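PDB 3TQC: pantothenate kinase from Coxiella burnetii, which catalyses the ATP-dependent phosphorylation of pantothenate to 4'-phosphopantothenate, the first of the five steps leading to coenzyme A. Local coordinates for residues E57-L62 / S109-A114; S159-L164 / S224-F229. All coordinates share one frame; numbering follows the deposited sequence.

Contact 1 of 2, residues E57-L62 / S109-A114; sequences EIYLPL and SRVLKA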
ATOM      1  N   GLU B  57      27.236  -5.336  10.691  1.00 27.57           N
ATOM      2  CA  GLU B  57      26.344  -6.224  11.420  1.00 27.31           C
ATOM      3  C   GLU B  57      24.884  -5.979  11.057  1.00 25.57           C
ATOM      4  O   GLU B  57      24.119  -6.924  11.005  1.00 25.70           O
ATOM      5  CB  GLU B  57      26.548  -6.095  12.938  1.00 28.09           C
ATOM      6  CG  GLU B  57      27.836  -6.735  13.477  1.00 30.52           C
ATOM      7  CD  GLU B  57      28.020  -6.520  14.992  1.00 33.02           C
ATOM      8  OE1 GLU B  57      27.087  -5.983  15.640  1.00 34.94           O
ATOM      9  OE2 GLU B  57      29.085  -6.878  15.534  1.00 31.41           O
ATOM     10  N   ILE B  58      24.506  -4.740  10.775  1.00 24.24           N
ATOM     11  CA  ILE B  58      23.108  -4.419  10.493  1.00 23.03           C
ATOM     12  C   ILE B  58      22.854  -4.110   9.022  1.00 22.28           C
ATOM     13  O   ILE B  58      22.072  -4.794   8.371  1.00 22.34           O
ATOM     14  CB  ILE B  58      22.621  -3.233  11.337  1.00 22.72           C
ATOM     15  CG1 ILE B  58      22.817  -3.505  12.833  1.00 24.04           C
ATOM     16  CG2 ILE B  58      21.153  -2.966  11.070  1.00 21.58           C
ATOM     17  CD1 ILE B  58      21.888  -4.571  13.373  1.00 23.73           C
ATOM     18  N   TYR B  59      23.523  -3.094   8.487  1.00 22.62           N
ATOM     19  CA  TYR B  59      23.175  -2.577   7.154  1.00 21.90           C
ATOM     20  C   TYR B  59      23.570  -3.467   5.992  1.00 21.58           C
ATOM     21  O   TYR B  59      22.847  -3.549   4.998  1.00 20.65           O
ATOM     22  CB  TYR B  59      23.698  -1.144   6.991  1.00 22.06           C
ATOM     23  CG  TYR B  59      23.005  -0.270   8.002  1.00 22.07           C
ATOM     24  CD1 TYR B  59      21.691   0.098   7.813  1.00 19.85           C
ATOM     25  CD2 TYR B  59      23.633   0.104   9.188  1.00 22.81           C
ATOM     26  CE1 TYR B  59      21.021   0.854   8.744  1.00 21.69           C
ATOM     27  CE2 TYR B  59      22.969   0.865  10.123  1.00 23.94           C
ATOM     28  CZ  TYR B  59      21.658   1.235   9.891  1.00 22.65           C
ATOM     29  OH  TYR B  59      20.976   1.988  10.807  1.00 24.77           O
ATOM     30  N   LEU B  60      24.691  -4.163   6.121  1.00 22.87           N
ATOM     31  CA  LEU B  60      25.082  -5.117   5.106  1.00 23.05           C
ATOM     32  C   LEU B  60      24.048  -6.246   4.985  1.00 22.90           C
ATOM     33  O   LEU B  60      23.516  -6.464   3.909  1.00 21.77           O
ATOM     34  CB  LEU B  60      26.485  -5.649   5.354  1.00 24.53           C
ATOM     35  CG  LEU B  60      26.979  -6.676   4.328  1.00 25.39           C
ATOM     36  CD1 LEU B  60      26.734  -6.178   2.907  1.00 23.48           C
ATOM     37  CD2 LEU B  60      28.455  -6.980   4.552  1.00 25.64           C
ATOM     38  N   PRO B  61      23.737  -6.946   6.088  1.00 23.69           N
ATOM     39  CA  PRO B  61      22.694  -7.975   5.936  1.00 23.61           C
ATOM     40  C   PRO B  61      21.312  -7.402   5.590  1.00 22.33           C
ATOM     41  O   PRO B  61      20.530  -8.060   4.896  1.00 21.56           O
ATOM     42  CB  PRO B  61      22.670  -8.689   7.296  1.00 24.50           C
ATOM     43  CG  PRO B  61      23.498  -7.855   8.219  1.00 25.66           C
ATOM     44  CD  PRO B  61      24.428  -7.033   7.383  1.00 24.99           C
ATOM     45  N   LEU B  62      21.015  -6.193   6.068  1.00 21.73           N
ATOM     46  CA  LEU B  62      19.778  -5.533   5.689  1.00 20.72           C
ATOM     47  C   LEU B  62      19.767  -5.371   4.180  1.00 20.38           C
ATOM     48  O   LEU B  62      18.772  -5.671   3.539  1.00 19.70           O
ATOM     49  CB  LEU B  62      19.609  -4.180   6.394  1.00 19.90           C
ATOM     50  CG  LEU B  62      18.413  -3.337   5.940  1.00 19.22           C
ATOM     51  CD1 LEU B  62      17.136  -4.167   5.918  1.00 16.64           C
ATOM     52  CD2 LEU B  62      18.227  -2.071   6.802  1.00 18.32           C
ATOM     53  N   SER B 109      19.615   5.900   4.132  1.00 21.54           N
ATOM     54  CA  SER B 109      19.467   5.816   2.688  1.00 21.56           C
ATOM     55  C   SER B 109      20.828   5.844   1.985  1.00 21.71           C
ATOM     56  O   SER B 109      21.029   5.150   1.007  1.00 21.52           O
ATOM     57  CB  SER B 109      18.564   6.942   2.169  1.00 21.07           C
ATOM     58  OG  SER B 109      19.321   8.134   2.022  1.00 25.99           O
ATOM     59  N   ARG B 110      21.770   6.633   2.487  1.00 22.44           N
ATOM     60  CA  ARG B 110      23.087   6.678   1.875  1.00 23.53           C
ATOM     61  C   ARG B 110      23.848   5.368   2.098  1.00 22.83           C
ATOM     62  O   ARG B 110      24.584   4.910   1.225  1.00 21.78           O
ATOM     63  CB  ARG B 110      23.887   7.893   2.367  1.00 25.35           C
ATOM     64  CG  ARG B 110      23.291   9.207   1.854  1.00 29.94           C
ATOM     65  CD  ARG B 110      23.951  10.449   2.456  1.00 37.79           C
ATOM     66  NE  ARG B 110      22.982  11.549   2.597  1.00 42.56           N
ATOM     67  CZ  ARG B 110      23.294  12.818   2.865  1.00 46.14           C
ATOM     68  NH1 ARG B 110      24.564  13.197   3.030  1.00 48.24           N
ATOM     69  NH2 ARG B 110      22.320  13.718   2.966  1.00 47.02           N
ATOM     70  N   VAL B 111      23.670   4.763   3.263  1.00 21.95           N
ATOM     71  CA  VAL B 111      24.363   3.521   3.547  1.00 22.17           C
ATOM     72  C   VAL B 111      23.811   2.405   2.663  1.00 21.71           C
ATOM     73  O   VAL B 111      24.584   1.651   2.049  1.00 20.64           O
ATOM     74  CB  VAL B 111      24.241   3.117   5.004  1.00 22.28           C
ATOM     75  CG1 VAL B 111      24.749   1.676   5.195  1.00 22.02           C
ATOM     76  CG2 VAL B 111      25.006   4.108   5.856  1.00 22.02           C
ATOM     77  N   LEU B 112      22.475   2.333   2.599  1.00 20.62           N
ATOM     78  CA  LEU B 112      21.800   1.346   1.768  1.00 20.12           C
ATOM     79  C   LEU B 112      22.061   1.572   0.289  1.00 20.50           C
ATOM     80  O   LEU B 112      22.135   0.606  -0.455  1.00 21.26           O
ATOM     81  CB  LEU B 112      20.296   1.311   2.048  1.00 18.95           C
ATOM     82  CG  LEU B 112      19.888   0.678   3.390  1.00 18.86           C
ATOM     83  CD1 LEU B 112      18.364   0.534   3.457  1.00 17.76           C
ATOM     84  CD2 LEU B 112      20.558  -0.663   3.615  1.00 18.21           C
ATOM     85  N   LYS B 113      22.201   2.827  -0.137  1.00 20.75           N
ATOM     86  CA  LYS B 113      22.494   3.126  -1.541  1.00 21.04           C
ATOM     87  C   LYS B 113      23.842   2.534  -1.912  1.00 21.94           C
ATOM     88  O   LYS B 113      23.950   1.855  -2.926  1.00 22.85           O
ATOM     89  CB  LYS B 113      22.469   4.630  -1.836  1.00 21.45           C
ATOM     90  CG  LYS B 113      23.084   5.044  -3.206  1.00 22.44           C
ATOM     91  CD  LYS B 113      23.096   6.574  -3.336  1.00 25.96           C
ATOM     92  CE  LYS B 113      23.606   7.093  -4.703  1.00 28.73           C
ATOM     93  NZ  LYS B 113      24.838   6.375  -5.147  1.00 31.98           N
ATOM     94  N   ALA B 114      24.855   2.772  -1.086  1.00 22.01           N
ATOM     95  CA  ALA B 114      26.167   2.190  -1.312  1.00 23.50           C
ATOM     96  C   ALA B 114      26.129   0.662  -1.290  1.00 23.39           C
ATOM     97  O   ALA B 114      26.669   0.035  -2.183  1.00 24.13           O
ATOM     98  CB  ALA B 114      27.178   2.710  -0.298  1.00 24.38           C
TER
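Tyr59 and Leu112, with CA atoms 6.8 Å apart, mark where helix 52-84 passes helix 105-116, the local axes of 57-62 and 109-114 crossing at -52° with a closest approach of 9.6 Å. No hydrogen bond spans this interface, which is built from two apolar side chains of 109-114 and two residues of 57-62. Val111 presses its CG1 branch against the root of the tyrosine, 3.5 Å from Tyr59 CB, and approaches the ring obliquely. A chi1 of 169° sets CG1 anti to the backbone N of Val111, and it is this branch that meets the tyrosine. Leu112 works through CD2, which comes near the plane of the Tyr59 ring at its edge, 4.4 Å from Tyr59 CD1. The same methyl reaches Leu62 CG at 4.1 Å, the two leucine side chains crossing at about a right angle, and it also packs on the carbonyl oxygen of Tyr59. Meanwhile CG2 of Ile58 sits over the centre of one face of the tyrosine ring, 4.2 Å above its plane. Ile201 of strand 199-203 backs Leu112, and Leu303 and Leu305 of strand 303-307 back Leu62, which ties the helix pair to the central sheet. Helix 105-116 begins within the predicted ATP-binding segment Gly99-Ser106, at Lys105, so helix 52-84 packs here on the helix of the strand-loop-helix unit characteristic of the P-loop kinase fold.

Contact 2 of 2, residues S159-L164 / S224-F229; sequences SLLRVL and SDFFDF
Phe226 turns one ring face to the helix backbone at Leu161 and Leu164, with Leu161 O and Leu164 C lying over that face. In this P-loop kinase, the loop between strands 199-203 and 229-234 packs on helix 157-168. Leu164 carries the nearer part: its CB is 3.6 Å from Phe226 CB and almost as close to CG, so the two side chains meet at their roots. Farther out, Phe226 CD2 lies 3.9 Å from Leu164 O, evidence that the ring rests on the main chain of the helix as well as on its side chains. Leu161 contributes a single methyl, CD2, which reaches Phe226 CE1 at 4.1 Å. Here the leucine and phenylalanine side chains cross at about a right angle. With its CG anti to its own carbonyl carbon (chi1 -66°), Phe226 extends the ring across the helix. Its partners also include Asn165 and Lys168, so the four residues that touch Phe226 lie on one side of helix 157-168, spaced i, i+3, i+4 and i+7. The connection has polar anchors too. Asp228 OD2 makes a salt bridge to Lys168 of the same helix and a hydrogen bond to the backbone N of Ile94, while Asp225 OD1 pairs with Arg300 of the second subunit. Immediately beyond Phe226 the loop folds back on itself: the Phe227 ring lies across the preceding 3-10 turn, with Ser224 CA 3.3 Å above its plane, displaced toward the rim.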
ATOM      1  N   SER B 159       3.540  17.294  -7.326  1.00 26.66           N
ATOM      2  CA  SER B 159       4.862  17.182  -7.922  1.00 26.65           C
ATOM      3  C   SER B 159       5.574  15.879  -7.506  1.00 25.11           C
ATOM      4  O   SER B 159       6.218  15.211  -8.329  1.00 25.04           O
ATOM      5  CB  SER B 159       5.708  18.400  -7.570  1.00 27.31           C
ATOM      6  OG  SER B 159       6.996  18.245  -8.094  1.00 28.65           O
ATOM      7  N   LEU B 160       5.461  15.511  -6.239  1.00 23.78           N
ATOM      8  CA  LEU B 160       6.062  14.277  -5.798  1.00 22.59           C
ATOM      9  C   LEU B 160       5.387  13.094  -6.492  1.00 22.14           C
ATOM     10  O   LEU B 160       6.069  12.192  -6.945  1.00 21.20           O
ATOM     11  CB  LEU B 160       5.973  14.136  -4.279  1.00 22.52           C
ATOM     12  CG  LEU B 160       6.430  12.830  -3.618  1.00 20.09           C
ATOM     13  CD1 LEU B 160       7.827  12.448  -4.039  1.00 19.46           C
ATOM     14  CD2 LEU B 160       6.357  13.008  -2.108  1.00 19.79           C
ATOM     15  N   LEU B 161       4.056  13.093  -6.579  1.00 22.60           N
ATOM     16  CA  LEU B 161       3.360  11.942  -7.175  1.00 21.95           C
ATOM     17  C   LEU B 161       3.646  11.861  -8.674  1.00 22.59           C
ATOM     18  O   LEU B 161       3.720  10.781  -9.234  1.00 21.97           O
ATOM     19  CB  LEU B 161       1.862  12.019  -6.918  1.00 22.45           C
ATOM     20  CG  LEU B 161       1.476  11.924  -5.436  1.00 22.92           C
ATOM     21  CD1 LEU B 161      -0.039  12.167  -5.246  1.00 23.29           C
ATOM     22  CD2 LEU B 161       1.881  10.580  -4.860  1.00 21.90           C
ATOM     23  N   ARG B 162       3.841  13.009  -9.313  1.00 23.52           N
ATOM     24  CA  ARG B 162       4.176  13.037 -10.722  1.00 24.44           C
ATOM     25  C   ARG B 162       5.552  12.408 -10.977  1.00 23.24           C
ATOM     26  O   ARG B 162       5.743  11.672 -11.956  1.00 23.69           O
ATOM     27  CB  ARG B 162       4.122  14.476 -11.235  1.00 26.39           C
ATOM     28  CG  ARG B 162       4.613  14.685 -12.668  1.00 29.18           C
ATOM     29  CD  ARG B 162       4.717  16.197 -12.998  1.00 34.43           C
ATOM     30  NE  ARG B 162       5.460  16.974 -11.990  1.00 36.45           N
ATOM     31  CZ  ARG B 162       6.787  16.964 -11.826  1.00 37.89           C
ATOM     32  NH1 ARG B 162       7.578  16.209 -12.597  1.00 38.82           N
ATOM     33  NH2 ARG B 162       7.336  17.716 -10.879  1.00 38.68           N
ATOM     34  N   VAL B 163       6.504  12.693 -10.098  1.00 22.13           N
ATOM     35  CA  VAL B 163       7.835  12.113 -10.210  1.00 20.85           C
ATOM     36  C   VAL B 163       7.815  10.610  -9.953  1.00 19.55           C
ATOM     37  O   VAL B 163       8.387   9.838 -10.718  1.00 19.99           O
ATOM     38  CB  VAL B 163       8.826  12.798  -9.264  1.00 20.61           C
ATOM     39  CG1 VAL B 163      10.019  11.908  -9.043  1.00 19.15           C
ATOM     40  CG2 VAL B 163       9.241  14.179  -9.845  1.00 20.86           C
ATOM     41  N   LEU B 164       7.152  10.178  -8.894  1.00 17.84           N
ATOM     42  CA  LEU B 164       7.073   8.749  -8.648  1.00 16.94           C
ATOM     43  C   LEU B 164       6.316   8.054  -9.781  1.00 17.09           C
ATOM     44  O   LEU B 164       6.726   7.010 -10.270  1.00 16.92           O
ATOM     45  CB  LEU B 164       6.434   8.483  -7.299  1.00 16.07           C
ATOM     46  CG  LEU B 164       7.308   9.057  -6.176  1.00 16.49           C
ATOM     47  CD1 LEU B 164       6.611   9.008  -4.822  1.00 17.75           C
ATOM     48  CD2 LEU B 164       8.619   8.297  -6.126  1.00 15.95           C
ATOM     49  N   SER B 224       2.904   5.654  -1.166  1.00 20.25           N
ATOM     50  CA  SER B 224       3.071   4.212  -1.012  1.00 20.30           C
ATOM     51  C   SER B 224       2.577   3.388  -2.211  1.00 20.85           C
ATOM     52  O   SER B 224       3.023   2.250  -2.421  1.00 21.10           O
ATOM     53  CB  SER B 224       2.380   3.732   0.265  1.00 20.52           C
ATOM     54  OG  SER B 224       0.977   3.803   0.134  1.00 20.36           O
ATOM     55  N   ASP B 225       1.695   3.954  -3.025  1.00 20.99           N
ATOM     56  CA  ASP B 225       1.268   3.246  -4.224  1.00 21.46           C
ATOM     57  C   ASP B 225       2.351   3.214  -5.303  1.00 21.11           C
ATOM     58  O   ASP B 225       2.230   2.465  -6.277  1.00 21.05           O
ATOM     59  CB  ASP B 225      -0.033   3.826  -4.760  1.00 22.59           C
ATOM     60  CG  ASP B 225      -1.185   3.683  -3.767  1.00 24.02           C
ATOM     61  OD1 ASP B 225      -1.871   4.677  -3.490  1.00 27.20           O
ATOM     62  OD2 ASP B 225      -1.400   2.577  -3.251  1.00 26.41           O
ATOM     63  N   PHE B 226       3.430   3.971  -5.102  1.00 20.46           N
ATOM     64  CA  PHE B 226       4.547   3.987  -6.037  1.00 20.17           C
ATOM     65  C   PHE B 226       5.809   3.360  -5.506  1.00 20.16           C
ATOM     66  O   PHE B 226       6.854   3.366  -6.186  1.00 21.98           O
ATOM     67  CB  PHE B 226       4.825   5.403  -6.485  1.00 20.38           C
ATOM     68  CG  PHE B 226       3.731   5.972  -7.279  1.00 19.93           C
ATOM     69  CD1 PHE B 226       2.865   6.885  -6.728  1.00 20.38           C
ATOM     70  CD2 PHE B 226       3.525   5.544  -8.574  1.00 18.98           C
ATOM     71  CE1 PHE B 226       1.826   7.400  -7.471  1.00 20.64           C
ATOM     72  CE2 PHE B 226       2.494   6.037  -9.317  1.00 19.60           C
ATOM     73  CZ  PHE B 226       1.638   6.977  -8.766  1.00 21.31           C
ATOM     74  N   PHE B 227       5.744   2.777  -4.325  1.00 19.70           N
ATOM     75  CA  PHE B 227       6.887   2.026  -3.849  1.00 19.20           C
ATOM     76  C   PHE B 227       6.538   0.602  -3.487  1.00 19.50           C
ATOM     77  O   PHE B 227       5.372   0.241  -3.341  1.00 20.13           O
ATOM     78  CB  PHE B 227       7.673   2.783  -2.745  1.00 19.23           C
ATOM     79  CG  PHE B 227       6.937   3.016  -1.455  1.00 18.31           C
ATOM     80  CD1 PHE B 227       6.400   1.966  -0.721  1.00 21.70           C
ATOM     81  CD2 PHE B 227       6.872   4.288  -0.920  1.00 20.41           C
ATOM     82  CE1 PHE B 227       5.773   2.190   0.530  1.00 21.35           C
ATOM     83  CE2 PHE B 227       6.234   4.530   0.310  1.00 21.65           C
ATOM     84  CZ  PHE B 227       5.691   3.477   1.034  1.00 21.01           C
ATOM     85  N   ASP B 228       7.580  -0.205  -3.363  1.00 19.77           N
ATOM     86  CA  ASP B 228       7.445  -1.641  -3.218  1.00 20.09           C
ATOM     87  C   ASP B 228       7.684  -2.142  -1.794  1.00 19.89           C
ATOM     88  O   ASP B 228       7.190  -3.193  -1.397  1.00 20.34           O
ATOM     89  CB  ASP B 228       8.452  -2.279  -4.169  1.00 20.54           C
ATOM     90  CG  ASP B 228       8.192  -1.890  -5.595  1.00 20.72           C
ATOM     91  OD1 ASP B 228       7.315  -2.545  -6.191  1.00 23.51           O
ATOM     92  OD2 ASP B 228       8.825  -0.932  -6.105  1.00 18.25           O
ATOM     93  N   PHE B 229       8.448  -1.377  -1.035  1.00 19.95           N
ATOM     94  CA  PHE B 229       8.908  -1.788   0.271  1.00 19.61           C
ATOM     95  C   PHE B 229       9.202  -0.526   1.047  1.00 19.53           C
ATOM     96  O   PHE B 229       9.682   0.446   0.477  1.00 20.02           O
ATOM     97  CB  PHE B 229      10.182  -2.590   0.097  1.00 19.87           C
ATOM     98  CG  PHE B 229      10.625  -3.314   1.324  1.00 20.01           C
ATOM     99  CD1 PHE B 229      10.380  -4.665   1.470  1.00 21.57           C
ATOM    100  CD2 PHE B 229      11.328  -2.654   2.317  1.00 20.01           C
ATOM    101  CE1 PHE B 229      10.809  -5.347   2.620  1.00 22.11           C
ATOM    102  CE2 PHE B 229      11.751  -3.317   3.456  1.00 19.72           C
ATOM    103  CZ  PHE B 229      11.494  -4.656   3.610  1.00 21.16           C
TER

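The two contacts follow one another along the chain, with 109-114 completed well before 159-164 begins. Their centres are 22 Å apart and their nearest atoms about 6 Å, without touching. Contact 1 is the one beside the nucleotide: the Tyr59 side chain comes within about 4 Å of the bound ADP, whereas contact 2 lies away from the known nucleotide-binding residues. The fold nevertheless connects them. Phe229, at the end of 224-229, stacks edge-to-face on Tyr69 of helix 52-84, which also supplies 57-62. Its backbone further bonds to Gly96 in strand 93-99, the strand leading into the P-loop and then the helix of 109-114.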